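Alginate lyase (Bacteroides ovatus, PDB 3NNB) probably cleaves alginate, a polysaccharide of uronic acids, by beta-elimination. Local coordinates at residues P77-K85 with Q150-G158; M165-I175 with A225-Y236. All blocks are in the same frame, centred on the assembly; numbering follows the deposited sequence. Where two conformers were deposited one is given.

How the contacts relate
Contact 1 (77-85 with 150-158) joins two loops at the periphery, centred about 26 Å from the centre of the chain, and buries 280 Å². Contact 2 (165-175 with 225-236) is nearly all buried, lies about 7 Å from that centre and covers 677 Å² between helix 225-236 and a turn leading into helix 171-180. Their chemistry follows their place: the outer contact rests on proline rings, one backbone hydrogen bond and a water bridge, whereas the inner one packs aliphatic and aromatic side chains round a single buried glutamine amide. No secondary-structure element serves both, but strand 148-151 precedes helix 171-180, and Gln150 NE2 lies 2.8 Å from Asp167 OD1, a probable hydrogen bond linking the two regions.

Contact 1 (P77-K85 with Q150-G158); sequences PDGLPYIRK and QTIPGKNKG
Pro153 lays its CB-CG-CD edge over one face of the Tyr82 ring: CB stands 3.6 Å from the ring centroid and only 7° off the normal, a CH-pi contact. CG and CD continue along the same face, with Pro153 CG 3.6 Å from Tyr82 CE2. Chi1 of Tyr82 (-81°) sets CG beside the backbone N. The bond from Tyr82 N to Pro153 O is 3.1 Å long and nearly straight at 167°, so one proline meets both ring and main chain. Leu80 crosses Pro153 at about a right angle, its CD2 3.7 Å from Pro153 CB. Next to it Pro81, preceded by a cis peptide bond, rests CB 3.5 Å from Gly154 O. Gly154 belongs to the type II turn 152-155, where its positive phi fits the turn and its lack of a side chain permits the close backbone approach to Pro81. Lys155 bends at chi3 and chi4, which brings NZ to a water that accepts from it and donates to Tyr82 O. Outside the pair, Tyr82 OH hydrogen-bonds Glu92, Met66 of strand 64-66 touches both Tyr82 and Pro153, and Trp70 of strand 70-71, antiparallel to 83-84, meets Ile152 and Lys155.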
loop_
_atom_site.group_PDB
_atom_site.type_symbol
_atom_site.label_atom_id
_atom_site.label_comp_id
_atom_site.label_asym_id
_atom_site.label_seq_id
_atom_site.Cartn_x
_atom_site.Cartn_y
_atom_site.Cartn_z
ATOM N N PRO A 77 -19.389 22.974 21.236
ATOM C CA PRO A 77 -20.257 23.871 20.454
ATOM C C PRO A 77 -20.121 23.782 18.924
ATOM O O PRO A 77 -21.138 23.812 18.206
ATOM C CB PRO A 77 -19.843 25.271 20.940
ATOM C CG PRO A 77 -19.307 25.056 22.304
ATOM C CD PRO A 77 -18.643 23.710 22.277
ATOM N N ASP A 78 -18.880 23.675 18.459
ATOM C CA ASP A 78 -18.536 23.602 17.055
ATOM C C ASP A 78 -17.975 22.212 16.684
ATOM O O ASP A 78 -17.331 22.042 15.653
ATOM C CB ASP A 78 -17.422 24.638 16.853
ATOM C CG ASP A 78 -16.422 24.625 18.012
ATOM O OD1 ASP A 78 -16.531 23.695 18.879
ATOM O OD2 ASP A 78 -15.572 25.544 18.091
ATOM N N GLY A 79 -18.164 21.233 17.568
ATOM C CA GLY A 79 -17.628 19.889 17.347
ATOM C C GLY A 79 -16.121 19.784 17.586
ATOM O O GLY A 79 -15.518 18.727 17.359
ATOM N N LEU A 80 -15.492 20.843 18.094
ATOM C CA LEU A 80 -14.027 20.903 18.167
ATOM C C LEU A 80 -13.499 20.873 19.567
ATOM O O LEU A 80 -14.094 21.493 20.467
ATOM C CB LEU A 80 -13.504 22.185 17.514
ATOM C CG LEU A 80 -13.825 22.384 16.062
ATOM C CD1 LEU A 80 -13.373 23.815 15.661
ATOM C CD2 LEU A 80 -13.092 21.312 15.284
ATOM N N PRO A 81 -12.376 20.184 19.789
ATOM C CA PRO A 81 -11.587 19.458 18.801
ATOM C C PRO A 81 -12.255 18.123 18.498
ATOM O O PRO A 81 -13.009 17.601 19.312
ATOM C CB PRO A 81 -10.244 19.236 19.499
ATOM C CG PRO A 81 -10.531 19.340 20.940
ATOM C CD PRO A 81 -11.694 20.248 21.103
ATOM N N TYR A 82 -11.977 17.586 17.315
ATOM C CA TYR A 82 -12.423 16.247 16.993
ATOM C C TYR A 82 -11.926 15.192 17.972
ATOM O O TYR A 82 -10.892 15.339 18.615
ATOM C CB TYR A 82 -11.996 15.888 15.560
ATOM C CG TYR A 82 -12.920 16.461 14.460
ATOM C CD1 TYR A 82 -13.711 17.593 14.686
ATOM C CD2 TYR A 82 -12.961 15.898 13.195
ATOM C CE1 TYR A 82 -14.515 18.123 13.698
ATOM C CE2 TYR A 82 -13.765 16.399 12.210
ATOM C CZ TYR A 82 -14.544 17.543 12.438
ATOM O OH TYR A 82 -15.347 17.999 11.426
ATOM N N ILE A 83 -12.661 14.095 18.000
ATOM C CA ILE A 83 -12.381 12.967 18.851
ATOM C C ILE A 83 -12.270 11.709 18.011
ATOM O O ILE A 83 -12.786 11.637 16.901
ATOM C CB ILE A 83 -13.436 12.819 19.972
ATOM C CG1 ILE A 83 -14.864 12.724 19.391
ATOM C CG2 ILE A 83 -13.243 13.980 21.006
ATOM C CD1 ILE A 83 -15.958 12.297 20.450
ATOM N N ARG A 84 -11.579 10.714 18.547
ATOM C CA ARG A 84 -11.286 9.508 17.794
ATOM C C ARG A 84 -12.299 8.398 18.032
ATOM O O ARG A 84 -12.718 8.143 19.152
ATOM C CB ARG A 84 -9.888 9.008 18.128
ATOM C CG ARG A 84 -9.406 7.879 17.249
ATOM C CD ARG A 84 -8.012 7.553 17.716
ATOM N NE ARG A 84 -7.382 6.389 17.141
ATOM C CZ ARG A 84 -7.089 5.257 17.781
ATOM N NH1 ARG A 84 -7.491 5.000 19.024
ATOM N NH2 ARG A 84 -6.440 4.318 17.117
ATOM N N LYS A 85 -12.732 7.773 16.936
ATOM C CA LYS A 85 -13.587 6.587 16.947
ATOM C C LYS A 85 -12.856 5.503 16.132
ATOM O O LYS A 85 -13.052 5.370 14.907
ATOM C CB LYS A 85 -14.938 6.883 16.293
ATOM C CG LYS A 85 -15.750 8.008 16.970
ATOM C CD LYS A 85 -16.118 7.651 18.387
ATOM C CE LYS A 85 -17.047 8.751 18.974
ATOM N NZ LYS A 85 -17.534 8.420 20.344
ATOM N N GLN A 150 -3.061 13.928 7.066
ATOM C CA GLN A 150 -3.851 13.630 8.275
ATOM C C GLN A 150 -3.827 14.686 9.371
ATOM O O GLN A 150 -3.550 14.423 10.557
ATOM C CB GLN A 150 -3.555 12.232 8.815
ATOM C CG GLN A 150 -3.975 11.157 7.865
ATOM C CD GLN A 150 -3.964 9.783 8.478
ATOM O OE1 GLN A 150 -4.144 9.625 9.706
ATOM N NE2 GLN A 150 -3.762 8.762 7.633
ATOM N N THR A 151 -4.112 15.903 8.926
ATOM C CA THR A 151 -4.613 16.973 9.812
ATOM C C THR A 151 -5.853 16.515 10.538
ATOM O O THR A 151 -6.587 15.628 10.067
ATOM C CB THR A 151 -4.992 18.249 9.002
ATOM O OG1 THR A 151 -6.156 18.016 8.187
ATOM C CG2 THR A 151 -3.808 18.785 8.164
ATOM N N ILE A 152 -6.103 17.107 11.689
ATOM C CA ILE A 152 -7.274 16.777 12.478
ATOM C C ILE A 152 -7.844 18.106 12.972
ATOM O O ILE A 152 -7.149 18.873 13.621
ATOM C CB ILE A 152 -6.977 15.912 13.682
ATOM C CG1 ILE A 152 -6.302 14.589 13.310
ATOM C CG2 ILE A 152 -8.290 15.686 14.492
ATOM C CD1 ILE A 152 -5.680 13.847 14.526
ATOM N N PRO A 153 -9.112 18.384 12.662
ATOM C CA PRO A 153 -9.753 19.626 13.107
ATOM C C PRO A 153 -9.638 19.844 14.602
ATOM O O PRO A 153 -9.990 18.973 15.402
ATOM C CB PRO A 153 -11.201 19.424 12.674
ATOM C CG PRO A 153 -11.071 18.617 11.424
ATOM C CD PRO A 153 -10.018 17.609 11.811
ATOM N N GLY A 154 -9.111 21.003 14.965
ATOM C CA GLY A 154 -8.913 21.376 16.342
ATOM C C GLY A 154 -7.694 20.822 17.040
ATOM O O GLY A 154 -7.506 21.104 18.232
ATOM N N LYS A 155 -6.873 20.022 16.344
ATOM C CA LYS A 155 -5.718 19.420 16.942
ATOM C C LYS A 155 -4.476 19.730 16.133
ATOM O O LYS A 155 -4.540 20.062 14.941
ATOM C CB LYS A 155 -5.872 17.903 17.019
ATOM C CG LYS A 155 -7.112 17.482 17.853
ATOM C CD LYS A 155 -7.114 16.032 18.221
ATOM C CE LYS A 155 -6.328 15.743 19.495
ATOM N NZ LYS A 155 -6.975 16.319 20.704
ATOM N N ASN A 156 -3.351 19.591 16.817
ATOM C CA ASN A 156 -2.014 19.692 16.210
ATOM C C ASN A 156 -1.737 21.031 15.535
ATOM O O ASN A 156 -0.905 21.105 14.624
ATOM C CB ASN A 156 -1.803 18.511 15.231
ATOM C CG ASN A 156 -1.810 17.155 15.923
ATOM O OD1 ASN A 156 -1.514 17.078 17.110
ATOM N ND2 ASN A 156 -2.171 16.083 15.194
ATOM N N LYS A 157 -2.462 22.072 15.940
ATOM C CA LYS A 157 -2.308 23.423 15.417
ATOM C C LYS A 157 -2.330 23.478 13.894
ATOM O O LYS A 157 -1.552 24.203 13.270
ATOM C CB LYS A 157 -1.014 24.044 15.964
ATOM C CG LYS A 157 -0.933 24.056 17.501
ATOM C CD LYS A 157 0.424 24.577 18.006
ATOM C CE LYS A 157 0.516 24.508 19.543
ATOM N NZ LYS A 157 1.851 24.973 20.064
ATOM N N GLY A 158 -3.255 22.728 13.294
ATOM C CA GLY A 158 -3.452 22.773 11.856
ATOM C C GLY A 158 -2.422 22.035 11.005
ATOM O O GLY A 158 -2.527 22.034 9.784
HETATM O O HOH W 1 -9.696 15.399 21.062
#

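Contact 2 (M165-I175 with A225-Y236); sequences MIDIYSFTEMI and AYDVQLTAYALY
Gln229 reaches across to the turn region 165-170 and supplies the hydrogen bond between the segments, NE2 to Met165 O at 3.0 Å and 173°. The acceptor lies in the amide plane of Gln229, but the donor sits above the carbonyl plane of Met165, on the face opposite Ile168 N, so two donors grip one oxygen. The other end of the amide is held within its own helix: Tyr233 OH donates to Gln229 OE1 at 2.7 Å, in the carbonyl plane and on a lone pair. Both amide atoms are thus engaged, which fixes its rotation at a buried site. Thr172 OG1 turns back to Tyr169 O, presenting CG2 to Ala232 CB.

Apolar contacts flank this polar centre. Tyr169, with CG anti to the backbone N, brings its ring alongside the Gln229 chain; CD1 lies 3.6 Å from Gln229 CG, ring and amide planes 66° apart, and CE1 meets Ala225 CB. Ile166 CD1 adds a 3.5 Å contact to the same methyl. Toward the C-terminal end Ile175 divides its branches, CD1 3.4 Å from Tyr233 CD1 and CG2 3.4 Å from Tyr236 CD1.

Helices 171-175 and 225-236 run at 26°, their axes 9.7 Å apart, a near-parallel pair consistent with the alpha/alpha-toroid fold of the six-hairpin clan. Helix 98-118 packs on Ile168 and Phe171, helix 189-208 on Met165 and Tyr233, and helix 274-293 on Val228, while Asp287 of that helix hydrogen-bonds Tyr169 OH.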
loop_
_atom_site.group_PDB
_atom_site.type_symbol
_atom_site.label_atom_id
_atom_site.label_comp_id
_atom_site.label_asym_id
_atom_site.label_seq_id
_atom_site.Cartn_x
_atom_site.Cartn_y
_atom_site.Cartn_z
HETATM N N MSE A 165 1.655 9.637 6.330
HETATM C CA MSE A 165 2.515 8.851 5.425
HETATM C C MSE A 165 1.791 7.619 4.897
HETATM O O MSE A 165 2.030 7.194 3.767
HETATM C CB MSE A 165 3.820 8.434 6.113
HETATM C CG MSE A 165 4.915 9.489 6.093
HETATM SE SE MSE A 165 5.568 9.884 4.318
HETATM C CE MSE A 165 5.899 8.083 3.721
ATOM N N ILE A 166 0.920 7.017 5.701
ATOM C CA ILE A 166 0.224 5.807 5.258
ATOM C C ILE A 166 -0.637 6.092 4.020
ATOM O O ILE A 166 -0.932 5.176 3.255
ATOM C CB ILE A 166 -0.583 5.133 6.428
ATOM C CG1 ILE A 166 -0.762 3.623 6.204
ATOM C CG2 ILE A 166 -1.985 5.799 6.629
ATOM C CD1 ILE A 166 0.509 2.806 6.313
ATOM N N ASP A 167 -1.084 7.340 3.853
ATOM C CA ASP A 167 -1.976 7.700 2.738
ATOM C C ASP A 167 -1.399 7.310 1.379
ATOM O O ASP A 167 -2.150 7.031 0.443
ATOM C CB ASP A 167 -2.265 9.203 2.701
ATOM C CG ASP A 167 -3.137 9.699 3.865
ATOM O OD1 ASP A 167 -3.347 8.949 4.837
ATOM O OD2 ASP A 167 -3.568 10.876 3.812
ATOM N N ILE A 168 -0.062 7.347 1.241
ATOM C CA ILE A 168 0.579 7.113 -0.045
ATOM C C ILE A 168 1.176 5.742 -0.173
ATOM O O ILE A 168 1.950 5.480 -1.074
ATOM C CB ILE A 168 1.659 8.192 -0.366
ATOM C CG1 ILE A 168 2.757 8.298 0.703
ATOM C CG2 ILE A 168 0.970 9.533 -0.638
ATOM C CD1 ILE A 168 4.098 8.918 0.142
ATOM N N TYR A 169 0.841 4.831 0.755
ATOM C CA TYR A 169 1.448 3.496 0.736
ATOM C C TYR A 169 1.264 2.796 -0.643
ATOM O O TYR A 169 2.163 2.076 -1.085
ATOM C CB TYR A 169 0.895 2.611 1.835
ATOM C CG TYR A 169 1.660 1.299 1.954
ATOM C CD1 TYR A 169 2.792 1.226 2.749
ATOM C CD2 TYR A 169 1.286 0.166 1.229
ATOM C CE1 TYR A 169 3.526 0.062 2.838
ATOM C CE2 TYR A 169 2.013 -1.008 1.317
ATOM C CZ TYR A 169 3.140 -1.043 2.129
ATOM O OH TYR A 169 3.881 -2.229 2.194
ATOM N N SER A 170 0.122 3.003 -1.297
ATOM C CA SER A 170 -0.125 2.423 -2.621
ATOM C C SER A 170 0.868 2.866 -3.717
ATOM O O SER A 170 0.950 2.209 -4.766
ATOM C CB SER A 170 -1.562 2.661 -3.100
ATOM O OG SER A 170 -1.783 4.014 -3.384
ATOM N N PHE A 171 1.662 3.918 -3.469
ATOM C CA PHE A 171 2.690 4.294 -4.419
ATOM C C PHE A 171 3.734 3.184 -4.572
ATOM O O PHE A 171 4.408 3.083 -5.605
ATOM C CB PHE A 171 3.362 5.604 -4.016
ATOM C CG PHE A 171 2.539 6.838 -4.237
ATOM C CD1 PHE A 171 1.220 6.824 -4.696
ATOM C CD2 PHE A 171 3.107 8.065 -3.930
ATOM C CE1 PHE A 171 0.515 8.031 -4.893
ATOM C CE2 PHE A 171 2.405 9.232 -4.123
ATOM C CZ PHE A 171 1.108 9.212 -4.607
ATOM N N THR A 172 3.862 2.329 -3.564
ATOM C CA THR A 172 4.791 1.189 -3.649
ATOM C C THR A 172 4.442 0.294 -4.831
ATOM O O THR A 172 5.321 -0.093 -5.625
ATOM C CB THR A 172 4.862 0.394 -2.340
ATOM O OG1 THR A 172 3.569 -0.132 -2.006
ATOM C CG2 THR A 172 5.503 1.266 -1.205
ATOM N N GLU A 173 3.160 0.005 -4.986
ATOM C CA GLU A 173 2.640 -0.771 -6.079
ATOM C C GLU A 173 2.566 0.028 -7.386
ATOM O O GLU A 173 2.919 -0.475 -8.447
ATOM C CB GLU A 173 1.237 -1.304 -5.707
ATOM C CG GLU A 173 0.622 -2.140 -6.742
ATOM C CD GLU A 173 -0.685 -2.826 -6.289
ATOM O OE1 GLU A 173 -1.190 -2.459 -5.219
ATOM O OE2 GLU A 173 -1.194 -3.666 -7.085
HETATM N N MSE A 174 2.112 1.287 -7.301
HETATM C CA MSE A 174 2.075 2.157 -8.466
HETATM C C MSE A 174 3.410 2.233 -9.210
HETATM O O MSE A 174 3.448 2.251 -10.426
HETATM C CB MSE A 174 1.632 3.556 -8.052
HETATM C CG MSE A 174 1.257 4.400 -9.230
HETATM SE SE MSE A 174 0.925 6.260 -8.793
HETATM C CE MSE A 174 2.738 6.728 -8.467
ATOM N N ILE A 175 4.503 2.249 -8.453
ATOM C CA ILE A 175 5.829 2.326 -9.045
ATOM C C ILE A 175 6.063 1.087 -9.926
ATOM O O ILE A 175 6.593 1.215 -11.033
ATOM C CB ILE A 175 6.924 2.461 -7.983
ATOM C CG1 ILE A 175 6.990 3.935 -7.525
ATOM C CG2 ILE A 175 8.284 1.928 -8.530
ATOM C CD1 ILE A 175 7.789 4.136 -6.199
ATOM N N ALA A 225 5.442 0.215 7.943
ATOM C CA ALA A 225 5.102 0.685 6.618
ATOM C C ALA A 225 6.027 1.810 6.138
ATOM O O ALA A 225 6.346 1.884 4.944
ATOM C CB ALA A 225 3.593 1.094 6.535
ATOM N N TYR A 226 6.476 2.666 7.036
ATOM C CA TYR A 226 7.418 3.748 6.657
ATOM C C TYR A 226 8.638 3.147 6.015
ATOM O O TYR A 226 9.088 3.608 4.981
ATOM C CB TYR A 226 7.791 4.573 7.871
ATOM C CG TYR A 226 8.860 5.617 7.585
ATOM C CD1 TYR A 226 10.198 5.273 7.620
ATOM C CD2 TYR A 226 8.516 6.934 7.250
ATOM C CE1 TYR A 226 11.199 6.205 7.378
ATOM C CE2 TYR A 226 9.520 7.900 6.999
ATOM C CZ TYR A 226 10.849 7.531 7.069
ATOM O OH TYR A 226 11.919 8.416 6.838
ATOM N N ASP A 227 9.173 2.107 6.642
ATOM C CA ASP A 227 10.402 1.486 6.117
ATOM C C ASP A 227 10.176 0.887 4.729
ATOM O O ASP A 227 11.025 0.981 3.854
ATOM C CB ASP A 227 10.928 0.409 7.051
ATOM C CG ASP A 227 11.636 0.964 8.264
ATOM O OD1 ASP A 227 11.705 2.193 8.457
ATOM O OD2 ASP A 227 12.141 0.138 9.066
ATOM N N VAL A 228 9.044 0.196 4.541
ATOM C CA VAL A 228 8.732 -0.359 3.216
ATOM C C VAL A 228 8.687 0.724 2.137
ATOM O O VAL A 228 9.258 0.570 1.055
ATOM C CB VAL A 228 7.407 -1.195 3.197
ATOM C CG1 VAL A 228 7.200 -1.845 1.841
ATOM C CG2 VAL A 228 7.444 -2.266 4.287
ATOM N N GLN A 229 8.014 1.822 2.452
ATOM C CA GLN A 229 7.866 2.896 1.482
ATOM C C GLN A 229 9.235 3.520 1.226
ATOM O O GLN A 229 9.610 3.725 0.086
ATOM C CB GLN A 229 6.925 3.978 2.042
ATOM C CG GLN A 229 5.488 3.551 2.250
ATOM C CD GLN A 229 4.566 4.760 2.392
ATOM O OE1 GLN A 229 4.340 5.486 1.413
ATOM N NE2 GLN A 229 3.996 4.963 3.602
ATOM N N LEU A 230 10.006 3.795 2.284
ATOM C CA LEU A 230 11.343 4.390 2.078
ATOM C C LEU A 230 12.192 3.492 1.152
ATOM O O LEU A 230 12.872 3.963 0.221
ATOM C CB LEU A 230 12.047 4.628 3.412
ATOM C CG LEU A 230 13.377 5.399 3.314
ATOM C CD1 LEU A 230 13.111 6.871 2.965
ATOM C CD2 LEU A 230 14.142 5.259 4.663
ATOM N N THR A 231 12.109 2.188 1.386
ATOM C CA THR A 231 12.901 1.204 0.625
ATOM C C THR A 231 12.480 1.218 -0.842
ATOM O O THR A 231 13.317 1.313 -1.740
ATOM C CB THR A 231 12.787 -0.164 1.231
ATOM O OG1 THR A 231 13.270 -0.127 2.578
ATOM C CG2 THR A 231 13.643 -1.197 0.441
ATOM N N ALA A 232 11.169 1.127 -1.087
ATOM C CA ALA A 232 10.672 1.112 -2.451
ATOM C C ALA A 232 11.017 2.418 -3.193
ATOM O O ALA A 232 11.395 2.378 -4.380
ATOM C CB ALA A 232 9.152 0.934 -2.447
ATOM N N TYR A 233 10.856 3.570 -2.531
ATOM C CA TYR A 233 11.084 4.867 -3.210
ATOM C C TYR A 233 12.584 5.063 -3.431
ATOM O O TYR A 233 12.991 5.584 -4.472
ATOM C CB TYR A 233 10.462 6.037 -2.462
ATOM C CG TYR A 233 8.991 5.816 -2.168
ATOM C CD1 TYR A 233 8.242 4.946 -2.901
ATOM C CD2 TYR A 233 8.364 6.459 -1.090
ATOM C CE1 TYR A 233 6.882 4.700 -2.577
ATOM C CE2 TYR A 233 7.056 6.268 -0.803
ATOM C CZ TYR A 233 6.304 5.360 -1.517
ATOM O OH TYR A 233 4.997 5.085 -1.157
ATOM N N ALA A 234 13.393 4.585 -2.485
ATOM C CA ALA A 234 14.851 4.621 -2.656
ATOM C C ALA A 234 15.251 3.828 -3.901
ATOM O O ALA A 234 16.050 4.303 -4.717
ATOM C CB ALA A 234 15.571 4.067 -1.372
ATOM N N LEU A 235 14.687 2.626 -4.078
ATOM C CA LEU A 235 15.055 1.782 -5.226
ATOM C C LEU A 235 14.605 2.450 -6.514
ATOM O O LEU A 235 15.370 2.471 -7.487
ATOM C CB LEU A 235 14.452 0.375 -5.142
ATOM C CG LEU A 235 15.129 -0.502 -4.098
ATOM C CD1 LEU A 235 14.309 -1.775 -3.832
ATOM C CD2 LEU A 235 16.543 -0.890 -4.609
ATOM N N TYR A 236 13.399 3.023 -6.531
ATOM C CA TYR A 236 12.890 3.638 -7.763
ATOM C C TYR A 236 13.772 4.821 -8.228
ATOM O O TYR A 236 13.927 5.051 -9.423
ATOM C CB TYR A 236 11.447 4.116 -7.591
ATOM C CG TYR A 236 10.827 4.653 -8.849
ATOM C CD1 TYR A 236 10.714 3.851 -9.994
ATOM C CD2 TYR A 236 10.353 5.952 -8.913
ATOM C CE1 TYR A 236 10.146 4.347 -11.182
ATOM C CE2 TYR A 236 9.842 6.461 -10.110
ATOM C CZ TYR A 236 9.714 5.647 -11.218
ATOM O OH TYR A 236 9.134 6.106 -12.419
#